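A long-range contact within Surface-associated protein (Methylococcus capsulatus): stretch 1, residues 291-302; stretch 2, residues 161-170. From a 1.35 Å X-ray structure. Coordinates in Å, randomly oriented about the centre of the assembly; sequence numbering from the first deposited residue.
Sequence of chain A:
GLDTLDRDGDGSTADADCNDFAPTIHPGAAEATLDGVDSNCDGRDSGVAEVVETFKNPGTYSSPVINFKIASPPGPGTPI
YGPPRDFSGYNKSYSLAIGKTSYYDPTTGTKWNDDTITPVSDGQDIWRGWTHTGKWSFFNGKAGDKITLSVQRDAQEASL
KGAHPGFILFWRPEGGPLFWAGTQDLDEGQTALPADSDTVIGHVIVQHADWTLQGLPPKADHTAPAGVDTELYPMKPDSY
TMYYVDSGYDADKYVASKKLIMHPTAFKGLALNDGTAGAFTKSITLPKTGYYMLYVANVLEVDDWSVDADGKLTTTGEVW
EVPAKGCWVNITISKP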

# COMPACT_ATOMS: atom_id res chain seq x y z
N TYR A 291 -8.49 12.60 -5.95
CA TYR A 291 -8.27 11.97 -4.66
C TYR A 291 -7.36 10.77 -4.83
O TYR A 291 -7.61 9.88 -5.65
CB TYR A 291 -9.63 11.52 -4.13
CG TYR A 291 -9.65 10.82 -2.79
CD1 TYR A 291 -9.53 11.53 -1.61
CD2 TYR A 291 -9.87 9.45 -2.71
CE1 TYR A 291 -9.60 10.89 -0.38
CE2 TYR A 291 -9.94 8.80 -1.50
CZ TYR A 291 -9.81 9.52 -0.35
OH TYR A 291 -9.88 8.87 0.86
N TYR A 292 -6.28 10.77 -4.05
CA TYR A 292 -5.25 9.74 -4.10
C TYR A 292 -5.15 8.99 -2.78
O TYR A 292 -5.32 9.57 -1.71
CB TYR A 292 -3.89 10.35 -4.42
CG TYR A 292 -3.78 10.81 -5.86
CD1 TYR A 292 -3.16 10.03 -6.81
CD2 TYR A 292 -4.34 12.03 -6.26
CE1 TYR A 292 -3.08 10.44 -8.14
CE2 TYR A 292 -4.26 12.45 -7.60
CZ TYR A 292 -3.62 11.65 -8.52
OH TYR A 292 -3.54 12.05 -9.85
N MET A 293 -4.85 7.70 -2.88
CA MET A 293 -4.69 6.87 -1.69
C MET A 293 -3.29 6.32 -1.67
O MET A 293 -2.82 5.76 -2.67
CB MET A 293 -5.72 5.74 -1.70
CG MET A 293 -7.15 6.27 -1.79
SD MET A 293 -8.38 4.95 -1.92
CE MET A 293 -8.40 4.36 -0.23
N LEU A 294 -2.60 6.49 -0.54
CA LEU A 294 -1.20 6.10 -0.43
C LEU A 294 -1.02 5.02 0.62
O LEU A 294 -1.44 5.18 1.77
CB LEU A 294 -0.35 7.32 -0.05
CG LEU A 294 1.11 7.03 0.29
CD1 LEU A 294 1.89 6.70 -0.97
CD2 LEU A 294 1.73 8.22 1.00
N TYR A 295 -0.40 3.91 0.21
CA TYR A 295 -0.08 2.80 1.10
C TYR A 295 1.43 2.77 1.31
O TYR A 295 2.18 2.86 0.33
CB TYR A 295 -0.54 1.49 0.43
CG TYR A 295 -0.05 0.20 1.05
CD1 TYR A 295 -0.68 -0.34 2.16
CD2 TYR A 295 1.01 -0.51 0.48
CE1 TYR A 295 -0.28 -1.56 2.70
CE2 TYR A 295 1.43 -1.72 1.01
CZ TYR A 295 0.78 -2.24 2.11
OH TYR A 295 1.22 -3.44 2.64
N VAL A 296 1.85 2.62 2.56
CA VAL A 296 3.27 2.51 2.90
C VAL A 296 3.46 1.28 3.78
O VAL A 296 2.65 1.01 4.67
CB VAL A 296 3.80 3.81 3.57
CG1 VAL A 296 5.20 3.60 4.18
CG2 VAL A 296 3.85 4.91 2.53
N ALA A 297 4.51 0.53 3.51
CA ALA A 297 4.78 -0.70 4.24
C ALA A 297 6.28 -1.02 4.16
O ALA A 297 7.03 -0.27 3.53
CB ALA A 297 3.91 -1.83 3.69
N ASN A 298 6.71 -2.12 4.78
CA ASN A 298 8.14 -2.39 4.95
C ASN A 298 8.66 -3.61 4.20
O ASN A 298 7.96 -4.61 4.06
CB ASN A 298 8.47 -2.60 6.42
CG ASN A 298 9.94 -2.41 6.71
OD1 ASN A 298 10.64 -3.32 7.19
ND2 ASN A 298 10.43 -1.23 6.39
N VAL A 299 9.92 -3.51 3.76
CA VAL A 299 10.67 -4.65 3.21
C VAL A 299 11.76 -5.05 4.20
O VAL A 299 12.53 -4.21 4.67
CB VAL A 299 11.30 -4.26 1.85
CG1 VAL A 299 12.18 -5.39 1.30
CG2 VAL A 299 10.21 -3.87 0.83
N LEU A 300 11.83 -6.34 4.53
CA LEU A 300 12.77 -6.81 5.54
C LEU A 300 14.10 -7.27 4.92
O LEU A 300 14.11 -7.93 3.89
CB LEU A 300 12.15 -7.97 6.34
CG LEU A 300 12.99 -8.51 7.50
CD1 LEU A 300 13.16 -7.46 8.60
CD2 LEU A 300 12.39 -9.79 8.05
N GLU A 301 15.20 -6.93 5.59
CA GLU A 301 16.55 -7.36 5.21
C GLU A 301 17.00 -8.48 6.15
O GLU A 301 16.79 -8.41 7.36
CB GLU A 301 17.53 -6.19 5.31
CG GLU A 301 18.98 -6.51 4.93
CD GLU A 301 19.85 -5.27 4.93
OE1 GLU A 301 19.30 -4.16 4.75
OE2 GLU A 301 21.08 -5.42 5.12
N VAL A 302 17.63 -9.51 5.57
CA VAL A 302 17.99 -10.73 6.28
C VAL A 302 19.26 -11.33 5.69
O VAL A 302 19.64 -11.00 4.57
CB VAL A 302 16.88 -11.80 6.14
CG1 VAL A 302 15.58 -11.33 6.77
CG2 VAL A 302 16.63 -12.16 4.67
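Stretch 2 161-170: KGAHPGFILF

Stretch 2 approaches as a loop, residues 161-164, and from Pro-165 to Phe-170 runs as an extended strand alongside the strand 291-298 of stretch 1. The two strands are antiparallel neighbours in one sheet: their N-to-C directions differ by 154°, and their axes come within 4.6 Å. The register pairs Met-293 with Phe-170, Leu-294 with Leu-169, Tyr-295 with Ile-168, Val-296 with Phe-167, Ala-297 with Gly-166 and Asn-298 with Pro-165. Together the stretches bury 821 Å², and His-164, Phe-170 and Tyr-295 have the largest areas covered.

Phe-170 lies at the Met-293 end of the ladder. Its N donates to Met-293 O and its O accepts from Met-293 N, both at 2.9 Å, so the residue is held by its backbone in a hydrogen-bonded pair. The same carbonyl receives a CA-H...O contact, with Tyr-292 CA 3.3 Å from Phe-170 O. Its side chain (chi1 m) shares a sheet face with Met-293, Tyr-295 and Ile-168; the CB atoms of Met-293 and Phe-170 are 4.5 Å apart, and the methionine's end then leads away.

Two residues along, Tyr-295 repeats the pattern: Tyr-295 N to Ile-168 O and Ile-168 N to Tyr-295 O are both 2.9 Å. Its ring, set by chi1 t, meets the isoleucine obliquely, Tyr-295 CD2 lying 3.6 Å from Ile-168 CD1. On the other face Leu-294, Val-296, Phe-167 and Leu-169 pack together, with Leu-294 CD1 3.9 Å from Phe-167 CD1 and Val-296 CG2 4.1 Å from Phe-167 CB. Here the CA atoms draw closer, to 4.4 Å between Val-296 CA and Phe-167 CA, as expected for a non-hydrogen-bonded pair. The next hydrogen-bonded pair joins Gly-166 N to Ala-297 O at 2.8 Å and Ala-297 N to Gly-166 O at 3.0 Å.

His-164, with the greatest covered area, extends the contact beyond the paired strands. Its backbone O accepts from Val-299 N at 2.9 Å, while its side chain (chi1 m) reaches along stretch 1 to Glu-301, where His-164 NE2 donates to Glu-301 OE1 at 2.7 Å. The carboxylate oxygen lies at the edge of the imidazole, near its plane, well placed to receive the NE2 hydrogen. His-164 ND1 is satisfied elsewhere in the structure. Beyond this link a water bridges the two backbones, donating to Gly-162 O at 2.8 Å and accepting from Glu-301 N at 2.9 Å.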

# COMPACT_ATOMS: atom_id res chain seq x y z
N LYS A 161 18.33 0.23 12.98
CA LYS A 161 18.20 -0.31 11.63
C LYS A 161 17.02 -1.27 11.53
O LYS A 161 16.76 -2.04 12.46
CB LYS A 161 19.48 -1.05 11.21
CG LYS A 161 20.76 -0.25 11.35
CD LYS A 161 21.96 -1.11 10.95
CE LYS A 161 23.25 -0.28 10.79
NZ LYS A 161 23.66 0.31 12.09
N GLY A 162 16.30 -1.22 10.42
CA GLY A 162 15.20 -2.16 10.20
C GLY A 162 14.30 -1.75 9.05
O GLY A 162 13.86 -2.59 8.26
N ALA A 163 14.01 -0.46 8.97
CA ALA A 163 13.12 0.05 7.93
C ALA A 163 13.75 -0.03 6.55
O ALA A 163 14.91 0.29 6.36
CB ALA A 163 12.74 1.50 8.24
N HIS A 164 12.93 -0.47 5.60
CA HIS A 164 13.18 -0.30 4.17
C HIS A 164 11.80 0.01 3.60
O HIS A 164 11.09 -0.88 3.13
CB HIS A 164 13.71 -1.58 3.51
CG HIS A 164 15.13 -1.91 3.84
ND1 HIS A 164 16.19 -1.10 3.47
CD2 HIS A 164 15.67 -2.99 4.46
CE1 HIS A 164 17.32 -1.66 3.88
NE2 HIS A 164 17.03 -2.80 4.48
N PRO A 165 11.39 1.28 3.69
CA PRO A 165 10.00 1.58 3.35
C PRO A 165 9.72 1.42 1.86
O PRO A 165 10.59 1.65 1.02
CB PRO A 165 9.84 3.05 3.75
CG PRO A 165 11.06 3.44 4.48
CD PRO A 165 12.13 2.46 4.17
N GLY A 166 8.49 1.03 1.56
CA GLY A 166 7.97 0.97 0.20
C GLY A 166 6.60 1.62 0.15
O GLY A 166 5.95 1.81 1.18
N PHE A 167 6.15 1.97 -1.06
CA PHE A 167 4.84 2.61 -1.21
C PHE A 167 4.10 2.11 -2.44
O PHE A 167 4.71 1.59 -3.37
CB PHE A 167 4.99 4.14 -1.30
CG PHE A 167 5.38 4.65 -2.67
CD1 PHE A 167 4.42 5.20 -3.52
CD2 PHE A 167 6.69 4.59 -3.10
CE1 PHE A 167 4.77 5.68 -4.76
CE2 PHE A 167 7.05 5.06 -4.36
CZ PHE A 167 6.09 5.61 -5.18
N ILE A 168 2.78 2.28 -2.40
CA ILE A 168 1.96 2.23 -3.61
C ILE A 168 1.06 3.44 -3.56
O ILE A 168 0.49 3.75 -2.51
CB ILE A 168 1.06 0.97 -3.70
CG1 ILE A 168 1.82 -0.31 -3.34
CG2 ILE A 168 0.47 0.85 -5.10
CD1 ILE A 168 0.86 -1.47 -2.96
N LEU A 169 0.93 4.12 -4.70
CA LEU A 169 0.05 5.26 -4.85
C LEU A 169 -1.04 4.91 -5.85
O LEU A 169 -0.74 4.48 -6.96
CB LEU A 169 0.84 6.48 -5.32
CG LEU A 169 0.02 7.77 -5.48
CD1 LEU A 169 -0.56 8.23 -4.16
CD2 LEU A 169 0.89 8.87 -6.10
N PHE A 170 -2.29 5.10 -5.44
CA PHE A 170 -3.46 4.82 -6.27
C PHE A 170 -4.25 6.10 -6.50
O PHE A 170 -4.29 6.99 -5.64
CB PHE A 170 -4.42 3.86 -5.57
CG PHE A 170 -3.85 2.48 -5.31
CD1 PHE A 170 -3.91 1.49 -6.28
CD2 PHE A 170 -3.29 2.18 -4.07
CE1 PHE A 170 -3.42 0.22 -6.02
CE2 PHE A 170 -2.80 0.92 -3.81
CZ PHE A 170 -2.86 -0.07 -4.79
O HOH W 1 15.37 -4.84 7.62